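Local atomic coordinates of conserved hypothetical exported protein (Bacteroides fragilis, PDB entry 4JJA), a protein that probably acts as an exported exo-beta-N-acetylmuramidase of the NamZ family, trimming peptidoglycan, although its function has not been established directly. Residues V197-T209 with K359-N371. Numbering follows the deposited sequence.
Sequences VTVIPCKNYTHQT and KIQRKPYLLYQDN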
loop_
_atom_site.group_PDB
_atom_site.type_symbol
_atom_site.label_atom_id
_atom_site.label_comp_id
_atom_site.label_asym_id
_atom_site.label_seq_id
_atom_site.Cartn_x
_atom_site.Cartn_y
_atom_site.Cartn_z
ATOM N N VAL A 197 13.095 12.677 10.936
ATOM C CA VAL A 197 11.656 12.503 10.665
ATOM C C VAL A 197 10.823 13.057 11.810
ATOM O O VAL A 197 11.055 12.728 12.964
ATOM C CB VAL A 197 11.287 10.989 10.477
ATOM C CG1 VAL A 197 9.760 10.850 10.355
ATOM C CG2 VAL A 197 11.948 10.417 9.252
ATOM N N THR A 198 9.858 13.877 11.455
ATOM C CA THR A 198 8.816 14.311 12.372
ATOM C C THR A 198 7.487 13.855 11.808
ATOM O O THR A 198 7.249 14.014 10.610
ATOM C CB THR A 198 8.804 15.832 12.481
ATOM O OG1 THR A 198 10.073 16.279 12.942
ATOM C CG2 THR A 198 7.629 16.364 13.353
ATOM N N VAL A 199 6.680 13.212 12.638
ATOM C CA VAL A 199 5.337 12.788 12.254
ATOM C C VAL A 199 4.312 13.667 12.974
ATOM O O VAL A 199 4.395 13.848 14.183
ATOM C CB VAL A 199 5.072 11.297 12.548
ATOM C CG1 VAL A 199 3.701 10.916 12.018
ATOM C CG2 VAL A 199 6.204 10.419 12.015
ATOM N N ILE A 200 3.339 14.189 12.219
ATOM C CA ILE A 200 2.135 14.799 12.782
ATOM C C ILE A 200 1.082 13.683 12.788
ATOM O O ILE A 200 0.564 13.292 11.744
ATOM C CB ILE A 200 1.611 15.990 11.957
ATOM C CG1 ILE A 200 2.734 17.008 11.717
ATOM C CG2 ILE A 200 0.377 16.598 12.637
ATOM C CD1 ILE A 200 3.389 17.597 12.995
ATOM N N PRO A 201 0.805 13.088 13.951
ATOM C CA PRO A 201 -0.108 11.950 13.999
ATOM C C PRO A 201 -1.547 12.342 13.783
ATOM O O PRO A 201 -1.945 13.469 14.066
ATOM C CB PRO A 201 0.091 11.390 15.432
ATOM C CG PRO A 201 1.394 11.878 15.889
ATOM C CD PRO A 201 1.547 13.216 15.220
ATOM N N CYS A 202 -2.334 11.395 13.306
ATOM C CA CYS A 202 -3.757 11.591 13.282
ATOM C C CYS A 202 -4.312 11.718 14.705
ATOM O O CYS A 202 -3.761 11.126 15.636
ATOM C CB CYS A 202 -4.452 10.381 12.682
ATOM S SG CYS A 202 -3.983 9.973 10.995
ATOM N N LYS A 203 -5.426 12.429 14.824
ATOM C CA LYS A 203 -6.202 12.437 16.074
ATOM C C LYS A 203 -7.434 11.580 15.892
ATOM O O LYS A 203 -7.894 11.377 14.766
ATOM C CB LYS A 203 -6.618 13.833 16.470
ATOM C CG LYS A 203 -5.422 14.736 16.754
ATOM C CD LYS A 203 -5.855 16.150 17.161
ATOM C CE LYS A 203 -4.723 16.945 17.765
ATOM N NZ LYS A 203 -3.798 16.172 18.644
ATOM N N ASN A 204 -7.951 11.069 17.004
ATOM C CA ASN A 204 -9.135 10.196 17.020
ATOM C C ASN A 204 -8.909 8.958 16.188
ATOM O O ASN A 204 -9.758 8.533 15.421
ATOM C CB ASN A 204 -10.377 10.960 16.569
ATOM C CG ASN A 204 -10.607 12.225 17.368
ATOM O OD1 ASN A 204 -10.324 12.282 18.592
ATOM N ND2 ASN A 204 -11.104 13.251 16.684
ATOM N N TYR A 205 -7.732 8.378 16.375
ATOM C CA TYR A 205 -7.323 7.197 15.583
ATOM C C TYR A 205 -6.576 6.195 16.446
ATOM O O TYR A 205 -5.627 6.543 17.147
ATOM C CB TYR A 205 -6.397 7.641 14.421
ATOM C CG TYR A 205 -5.988 6.500 13.519
ATOM C CD1 TYR A 205 -6.909 5.795 12.768
ATOM C CD2 TYR A 205 -4.652 6.131 13.404
ATOM C CE1 TYR A 205 -6.492 4.715 12.005
ATOM C CE2 TYR A 205 -4.237 5.051 12.607
ATOM C CZ TYR A 205 -5.162 4.378 11.876
ATOM O OH TYR A 205 -4.749 3.291 11.095
ATOM N N THR A 206 -7.047 4.938 16.411
ATOM C CA THR A 206 -6.380 3.813 17.029
ATOM C C THR A 206 -6.190 2.754 15.954
ATOM O O THR A 206 -6.778 2.818 14.865
ATOM C CB THR A 206 -7.224 3.189 18.162
ATOM O OG1 THR A 206 -8.339 2.538 17.574
ATOM C CG2 THR A 206 -7.661 4.279 19.174
ATOM N N HIS A 207 -5.459 1.700 16.306
ATOM C CA HIS A 207 -5.355 0.490 15.458
ATOM C C HIS A 207 -6.563 -0.451 15.506
ATOM O O HIS A 207 -6.503 -1.620 15.071
ATOM C CB HIS A 207 -4.056 -0.241 15.734
ATOM C CG HIS A 207 -2.862 0.478 15.209
ATOM N ND1 HIS A 207 -2.467 0.381 13.889
ATOM C CD2 HIS A 207 -1.997 1.333 15.804
ATOM C CE1 HIS A 207 -1.392 1.132 13.705
ATOM N NE2 HIS A 207 -1.091 1.730 14.846
ATOM N N GLN A 208 -7.664 0.056 16.025
ATOM C CA GLN A 208 -8.999 -0.514 15.727
ATOM C C GLN A 208 -9.899 0.331 14.883
ATOM O O GLN A 208 -10.931 -0.174 14.420
ATOM C CB GLN A 208 -9.722 -0.831 17.043
ATOM C CG GLN A 208 -9.149 -2.011 17.746
ATOM C CD GLN A 208 -9.925 -2.359 19.016
ATOM O OE1 GLN A 208 -11.037 -2.869 18.931
ATOM N NE2 GLN A 208 -9.360 -2.063 20.165
ATOM N N THR A 209 -9.526 1.600 14.644
ATOM C CA THR A 209 -10.359 2.459 13.869
ATOM C C THR A 209 -10.408 1.932 12.436
ATOM O O THR A 209 -9.360 1.640 11.859
ATOM C CB THR A 209 -9.791 3.864 13.830
ATOM O OG1 THR A 209 -9.620 4.351 15.152
ATOM C CG2 THR A 209 -10.655 4.846 12.994
ATOM N N LYS A 359 4.682 -8.091 15.896
ATOM C CA LYS A 359 3.906 -7.202 16.755
ATOM C C LYS A 359 4.742 -6.693 17.910
ATOM O O LYS A 359 4.604 -5.561 18.350
ATOM C CB LYS A 359 2.651 -7.900 17.255
ATOM C CG LYS A 359 1.600 -8.047 16.178
ATOM C CD LYS A 359 0.379 -8.763 16.785
ATOM C CE LYS A 359 -0.778 -9.002 15.865
ATOM N NZ LYS A 359 -1.932 -9.746 16.532
ATOM N N ILE A 360 5.652 -7.525 18.409
ATOM C CA ILE A 360 6.618 -7.097 19.445
ATOM C C ILE A 360 7.642 -6.139 18.873
ATOM O O ILE A 360 7.937 -5.079 19.443
ATOM C CB ILE A 360 7.330 -8.301 20.090
ATOM C CG1 ILE A 360 6.338 -8.992 21.016
ATOM C CG2 ILE A 360 8.614 -7.847 20.844
ATOM C CD1 ILE A 360 6.594 -10.485 21.228
ATOM N N GLN A 361 8.175 -6.492 17.729
ATOM C CA GLN A 361 9.248 -5.708 17.109
ATOM C C GLN A 361 8.764 -4.304 16.779
ATOM O O GLN A 361 9.532 -3.341 16.871
ATOM C CB GLN A 361 9.780 -6.403 15.834
ATOM C CG GLN A 361 11.064 -5.857 15.257
ATOM C CD GLN A 361 11.427 -6.376 13.895
ATOM O OE1 GLN A 361 10.737 -7.195 13.290
ATOM N NE2 GLN A 361 12.571 -5.925 13.411
ATOM N N ARG A 362 7.524 -4.177 16.306
ATOM C CA ARG A 362 7.036 -2.873 15.848
ATOM C C ARG A 362 6.595 -1.974 16.976
ATOM O O ARG A 362 6.411 -0.784 16.772
ATOM C CB ARG A 362 5.867 -3.068 14.876
ATOM C CG ARG A 362 4.541 -3.383 15.506
ATOM C CD ARG A 362 3.431 -3.595 14.463
ATOM N NE ARG A 362 2.166 -3.624 15.136
ATOM C CZ ARG A 362 1.016 -3.192 14.629
ATOM N NH1 ARG A 362 0.900 -2.896 13.349
ATOM N NH2 ARG A 362 -0.036 -3.086 15.395
ATOM N N LYS A 363 6.355 -2.545 18.159
ATOM C CA LYS A 363 5.702 -1.796 19.229
ATOM C C LYS A 363 6.346 -0.444 19.563
ATOM O O LYS A 363 5.600 0.512 19.752
ATOM C CB LYS A 363 5.595 -2.678 20.494
ATOM C CG LYS A 363 4.704 -2.095 21.562
ATOM C CD LYS A 363 3.264 -2.400 21.238
ATOM C CE LYS A 363 2.257 -2.308 22.463
ATOM N NZ LYS A 363 1.230 -3.390 22.389
ATOM N N PRO A 364 7.675 -0.340 19.614
ATOM C CA PRO A 364 8.253 0.984 19.947
ATOM C C PRO A 364 8.015 2.089 18.951
ATOM O O PRO A 364 8.236 3.258 19.279
ATOM C CB PRO A 364 9.777 0.708 20.004
ATOM C CG PRO A 364 9.932 -0.807 20.145
ATOM C CD PRO A 364 8.705 -1.386 19.460
ATOM N N TYR A 365 7.540 1.734 17.760
ATOM C CA TYR A 365 7.352 2.658 16.667
ATOM C C TYR A 365 5.895 3.045 16.468
ATOM O O TYR A 365 5.605 3.905 15.604
ATOM C CB TYR A 365 7.942 2.047 15.399
ATOM C CG TYR A 365 9.355 1.602 15.580
ATOM C CD1 TYR A 365 10.367 2.510 15.853
ATOM C CD2 TYR A 365 9.660 0.270 15.621
ATOM C CE1 TYR A 365 11.625 2.104 16.086
ATOM C CE2 TYR A 365 10.952 -0.149 15.820
ATOM C CZ TYR A 365 11.940 0.771 16.058
ATOM O OH TYR A 365 13.250 0.393 16.267
ATOM N N LEU A 366 4.976 2.447 17.226
ATOM C CA LEU A 366 3.577 2.777 17.073
ATOM C C LEU A 366 3.301 4.150 17.631
ATOM O O LEU A 366 3.892 4.584 18.606
ATOM C CB LEU A 366 2.644 1.755 17.716
ATOM C CG LEU A 366 2.767 0.330 17.172
ATOM C CD1 LEU A 366 1.830 -0.641 17.873
ATOM C CD2 LEU A 366 2.636 0.250 15.609
ATOM N N LEU A 367 2.408 4.857 16.972
ATOM C CA LEU A 367 1.993 6.192 17.350
ATOM C C LEU A 367 0.573 6.248 17.865
ATOM O O LEU A 367 0.079 7.303 18.304
ATOM C CB LEU A 367 2.134 7.133 16.160
ATOM C CG LEU A 367 3.562 7.443 15.708
ATOM C CD1 LEU A 367 3.542 8.122 14.342
ATOM C CD2 LEU A 367 4.316 8.231 16.781
ATOM N N TYR A 368 -0.112 5.111 17.803
ATOM C CA TYR A 368 -1.522 5.019 18.150
ATOM C C TYR A 368 -1.715 3.761 18.951
ATOM O O TYR A 368 -0.925 2.846 18.865
ATOM C CB TYR A 368 -2.401 4.925 16.860
ATOM C CG TYR A 368 -2.000 5.987 15.851
ATOM C CD1 TYR A 368 -2.385 7.290 16.016
ATOM C CD2 TYR A 368 -1.257 5.682 14.741
ATOM C CE1 TYR A 368 -1.996 8.264 15.104
ATOM C CE2 TYR A 368 -0.857 6.646 13.847
ATOM C CZ TYR A 368 -1.246 7.934 14.016
ATOM O OH TYR A 368 -0.881 8.936 13.146
ATOM N N GLN A 369 -2.814 3.729 19.694
ATOM C CA GLN A 369 -3.159 2.574 20.484
ATOM C C GLN A 369 -3.125 1.308 19.661
ATOM O O GLN A 369 -3.726 1.251 18.594
ATOM C CB GLN A 369 -4.566 2.769 21.056
ATOM C CG GLN A 369 -5.100 1.719 22.004
ATOM C CD GLN A 369 -6.525 1.990 22.294
ATOM O OE1 GLN A 369 -6.835 2.871 23.123
ATOM N NE2 GLN A 369 -7.386 1.317 21.620
ATOM N N ASP A 370 -2.435 0.297 20.185
ATOM C CA ASP A 370 -2.276 -0.959 19.501
ATOM C C ASP A 370 -3.585 -1.732 19.499
ATOM O O ASP A 370 -4.538 -1.404 20.227
ATOM C CB ASP A 370 -1.124 -1.744 20.158
ATOM C CG ASP A 370 -0.486 -2.784 19.300
ATOM O OD1 ASP A 370 -0.879 -3.019 18.137
ATOM O OD2 ASP A 370 0.490 -3.380 19.813
ATOM N N ASN A 371 -3.622 -2.764 18.677
ATOM C CA ASN A 371 -4.761 -3.668 18.726
ATOM C C ASN A 371 -4.298 -5.039 19.043
ATOM O O ASN A 371 -4.028 -5.243 20.247
ATOM C CB ASN A 371 -5.595 -3.587 17.458
ATOM C CG ASN A 371 -6.839 -4.437 17.513
ATOM O OD1 ASN A 371 -7.420 -4.657 18.585
ATOM N ND2 ASN A 371 -7.310 -4.866 16.364
ATOM O OXT ASN A 371 -4.212 -5.907 18.169
HETATM O O HOH W 1 -4.412 6.117 19.573
HETATM O O HOH W 2 -6.917 -0.489 19.688
#
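The phenol oxygen of Tyr-368 is held by two hydrogen bonds: Cys-202 N donates to OH across 2.9 Å, and Asp-141 OD2 forms the second. Here the C-terminal tail of the chain returns to the Rossmann-like parallel sheet of the N-terminal part and packs against the loop leaving edge strand 197-200. Tyr-205 meets the Tyr-368 ring in a T-shaped (edge-to-face) pair with planes at 78°, its CD2 standing 3.5 Å above the centre of the Tyr-368 ring; Leu-367 CB covers the opposite face near the rim. Tyr-205 CG is anti to the backbone N (chi1 -177°), which swings the ring's edge onto the face of Tyr-368, and Tyr-205 OH is held by Asn-144 N. Farther along, His-207 N donates to Gln-369 O (2.9 Å), the main-chain bond joining tail and loop. The imidazole of His-207 has Tyr-368 O and Gln-369 O at its edge; its two nitrogens are fixed by Gly-147 O and Glu-178 OE2. One water bridges Tyr-205 O and Gln-369 N. Asp-370 ties the tail back to its own helix: OD1 takes a salt bridge from Arg-362 NH2 (2.9 Å) and a bond from Asn-371 N on opposite faces of the carboxylate, and OD2 a salt bridge from Lys-363 NZ. At the chain end the amides of Asn-371 and Gln-208 stack, planes 10° apart, with Gln-208 CG 3.3 Å from Asn-371 OD1.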